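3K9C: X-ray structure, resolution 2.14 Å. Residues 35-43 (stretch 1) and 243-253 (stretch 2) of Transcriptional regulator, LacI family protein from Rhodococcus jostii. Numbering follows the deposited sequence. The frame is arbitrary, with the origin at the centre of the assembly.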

# COMPACT_ATOMS: atom_id res chain seq x y z
N ALA B 35 -14.80 10.28 3.23
CA ALA B 35 -16.05 10.54 2.52
C ALA B 35 -17.25 10.58 3.45
O ALA B 35 -18.09 11.49 3.35
N ALA B 36 -17.36 9.62 4.36
CA ALA B 36 -18.48 9.60 5.30
C ALA B 36 -18.42 10.84 6.19
O ALA B 36 -19.44 11.48 6.47
N ALA B 37 -17.21 11.19 6.61
CA ALA B 37 -16.97 12.35 7.45
C ALA B 37 -17.48 13.62 6.78
O ALA B 37 -18.20 14.41 7.40
N THR B 38 -17.10 13.81 5.52
CA THR B 38 -17.50 14.98 4.76
C THR B 38 -19.02 15.07 4.62
O THR B 38 -19.60 16.15 4.72
N ARG B 39 -19.66 13.93 4.38
CA ARG B 39 -21.11 13.92 4.24
C ARG B 39 -21.78 14.40 5.52
O ARG B 39 -22.92 14.87 5.48
N ARG B 40 -21.08 14.29 6.64
CA ARG B 40 -21.64 14.71 7.92
C ARG B 40 -21.11 16.07 8.37
O ARG B 40 -21.44 16.53 9.46
N GLY B 41 -20.29 16.70 7.54
CA GLY B 41 -19.74 18.01 7.89
C GLY B 41 -18.54 17.98 8.81
O GLY B 41 -18.30 18.92 9.56
N TYR B 42 -17.77 16.89 8.76
CA TYR B 42 -16.58 16.76 9.59
C TYR B 42 -15.31 16.59 8.79
O TYR B 42 -15.31 16.03 7.69
N ASP B 43 -14.21 17.10 9.34
CA ASP B 43 -12.93 16.94 8.68
C ASP B 43 -12.23 15.79 9.39
O ASP B 43 -12.62 15.39 10.48
N MSE B 243 -18.65 0.02 6.69
CA MSE B 243 -17.92 -0.01 7.94
C MSE B 243 -17.44 1.40 8.29
O MSE B 243 -17.49 1.82 9.44
N ALA B 244 -16.98 2.15 7.28
CA ALA B 244 -16.50 3.51 7.49
C ALA B 244 -17.64 4.43 7.95
O ALA B 244 -17.47 5.23 8.87
N GLU B 245 -18.79 4.33 7.29
CA GLU B 245 -19.94 5.16 7.64
C GLU B 245 -20.41 4.86 9.06
O GLU B 245 -20.77 5.76 9.81
N ALA B 246 -20.40 3.58 9.42
CA ALA B 246 -20.82 3.14 10.75
C ALA B 246 -19.86 3.64 11.82
O ALA B 246 -20.28 4.04 12.91
N ALA B 247 -18.56 3.62 11.51
CA ALA B 247 -17.57 4.08 12.46
C ALA B 247 -17.75 5.58 12.71
O ALA B 247 -17.70 6.03 13.86
N VAL B 248 -17.95 6.34 11.64
CA VAL B 248 -18.15 7.79 11.76
C VAL B 248 -19.43 8.10 12.55
O VAL B 248 -19.41 8.96 13.43
N ASP B 249 -20.53 7.41 12.24
CA ASP B 249 -21.80 7.63 12.94
C ASP B 249 -21.68 7.24 14.41
O ASP B 249 -22.21 7.93 15.28
N GLY B 250 -21.00 6.13 14.68
CA GLY B 250 -20.81 5.70 16.06
C GLY B 250 -20.04 6.75 16.84
O GLY B 250 -20.35 7.03 17.99
N ALA B 251 -19.03 7.33 16.20
CA ALA B 251 -18.23 8.36 16.85
C ALA B 251 -19.05 9.63 17.08
O ALA B 251 -19.02 10.20 18.16
N LEU B 252 -19.78 10.06 16.06
CA LEU B 252 -20.62 11.25 16.19
C LEU B 252 -21.71 11.01 17.24
O LEU B 252 -22.14 11.95 17.91
N ALA B 253 -22.14 9.76 17.38
CA ALA B 253 -23.15 9.41 18.36
C ALA B 253 -22.59 9.51 19.77
O ALA B 253 -23.27 9.97 20.69

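Stretch 1 ends a helix and turns into a strand, and its inward side chains meet one side of the helix in stretch 2. The two helix axes cross at 47° and approach to 9.0 Å. Ala 35 makes no contact. Ala 36 points toward stretch 2. Its CB lies 3.8 Å from Glu 245 CA and 3.9 Å from Val 248 CG2. Ala 37 points sideways, and its backbone N sits 4.1 Å from Val 248 CG2. Val 248 is buried, with chi1 t. Thr 38 is out of reach of stretch 2.

Arg 39 points toward stretch 2 with chi1 m, chi2 t and chi3 m. Its NH2 donates a hydrogen bond to Glu 245 OE1 at 3.1 Å, part of a salt bridge. Glu 245 OE1 lies at the guanidinium edge, near its plane. The CA-to-CB bond of Glu 245 points sideways, but its end comes nearer, with chi1 m and chi2 t.

Arg 40 also points toward stretch 2, with chi1 and chi2 both m. Its CG is 4.2 Å from Val 248 CG1. Its NE and NH2 each lie 3.0 Å from Asp 249 OD1. Both hydrogen bonds are weak in angle, with one oxygen shared by two donors, but the pair is a salt bridge. Leu 252 covers one face of this guanidinium, with CD2 3.0 Å from Arg 40 NH1.

Gly 41 has positive phi and closes the helix in a Schellman motif. The chain then brings Tyr 42 back toward stretch 2, with chi1 m. Leu 252 CD1 sits over its ring face, 4.1 Å from the centroid of the Tyr 42 ring, in a CH-pi contact. Leu 252 CD2 is 3.6 Å from Tyr 42 CE2. Tyr 42 OH is hydrogen-bonded elsewhere in the structure.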

# COMPACT_ATOMS: atom_id res chain seq x y z
CB ALA B 35 -16.25 9.49 1.42
CB ALA B 36 -18.43 8.34 6.15
CB ALA B 37 -15.48 12.48 7.74
CB THR B 38 -16.89 14.96 3.36
OG1 THR B 38 -15.47 15.09 3.46
CG2 THR B 38 -17.43 16.10 2.51
CB ARG B 39 -21.60 12.51 3.85
CG ARG B 39 -21.20 12.09 2.43
CD ARG B 39 -22.05 10.93 1.91
NE ARG B 39 -21.77 9.68 2.60
CZ ARG B 39 -20.72 8.90 2.35
NH1 ARG B 39 -19.85 9.25 1.41
NH2 ARG B 39 -20.55 7.77 3.02
CB ARG B 40 -21.34 13.67 9.01
CG ARG B 40 -21.66 12.24 8.61
CD ARG B 40 -23.15 12.02 8.45
NE ARG B 40 -23.74 11.38 9.62
CZ ARG B 40 -23.94 11.99 10.79
NH1 ARG B 40 -23.60 13.26 10.94
NH2 ARG B 40 -24.47 11.33 11.81
CB TYR B 42 -16.72 15.55 10.51
CG TYR B 42 -17.48 15.82 11.78
CD1 TYR B 42 -16.80 16.00 12.98
CD2 TYR B 42 -18.87 15.89 11.78
CE1 TYR B 42 -17.48 16.25 14.16
CE2 TYR B 42 -19.57 16.14 12.96
CZ TYR B 42 -18.87 16.32 14.15
OH TYR B 42 -19.54 16.54 15.32
CB ASP B 43 -12.09 18.21 8.79
CG ASP B 43 -12.49 19.27 7.78
OD1 ASP B 43 -12.66 18.93 6.60
OD2 ASP B 43 -12.64 20.44 8.18
CB MSE B 243 -16.73 -0.97 7.82
CG MSE B 243 -16.13 -1.35 9.16
SE MSE B 243 -14.81 -2.76 8.95
CE MSE B 243 -16.06 -4.23 8.80
CB ALA B 244 -15.88 4.05 6.21
CB GLU B 245 -21.12 4.92 6.68
CG GLU B 245 -20.82 5.20 5.23
CD GLU B 245 -22.09 5.37 4.40
OE1 GLU B 245 -22.82 6.36 4.64
OE2 GLU B 245 -22.36 4.52 3.52
CB ALA B 246 -20.92 1.63 10.79
CB ALA B 247 -16.16 3.79 11.93
CB VAL B 248 -18.22 8.49 10.36
CG1 VAL B 248 -18.76 9.91 10.51
CG2 VAL B 248 -16.84 8.55 9.74
CB ASP B 249 -22.93 6.82 12.30
CG ASP B 249 -23.37 7.39 10.97
OD1 ASP B 249 -23.52 8.63 10.87
OD2 ASP B 249 -23.58 6.60 10.02
CB ALA B 251 -16.99 8.68 16.01
CB LEU B 252 -21.23 11.62 14.83
CG LEU B 252 -20.44 12.63 13.99
CD1 LEU B 252 -19.05 12.10 13.69
CD2 LEU B 252 -21.18 12.91 12.70
CB ALA B 253 -23.66 8.00 18.10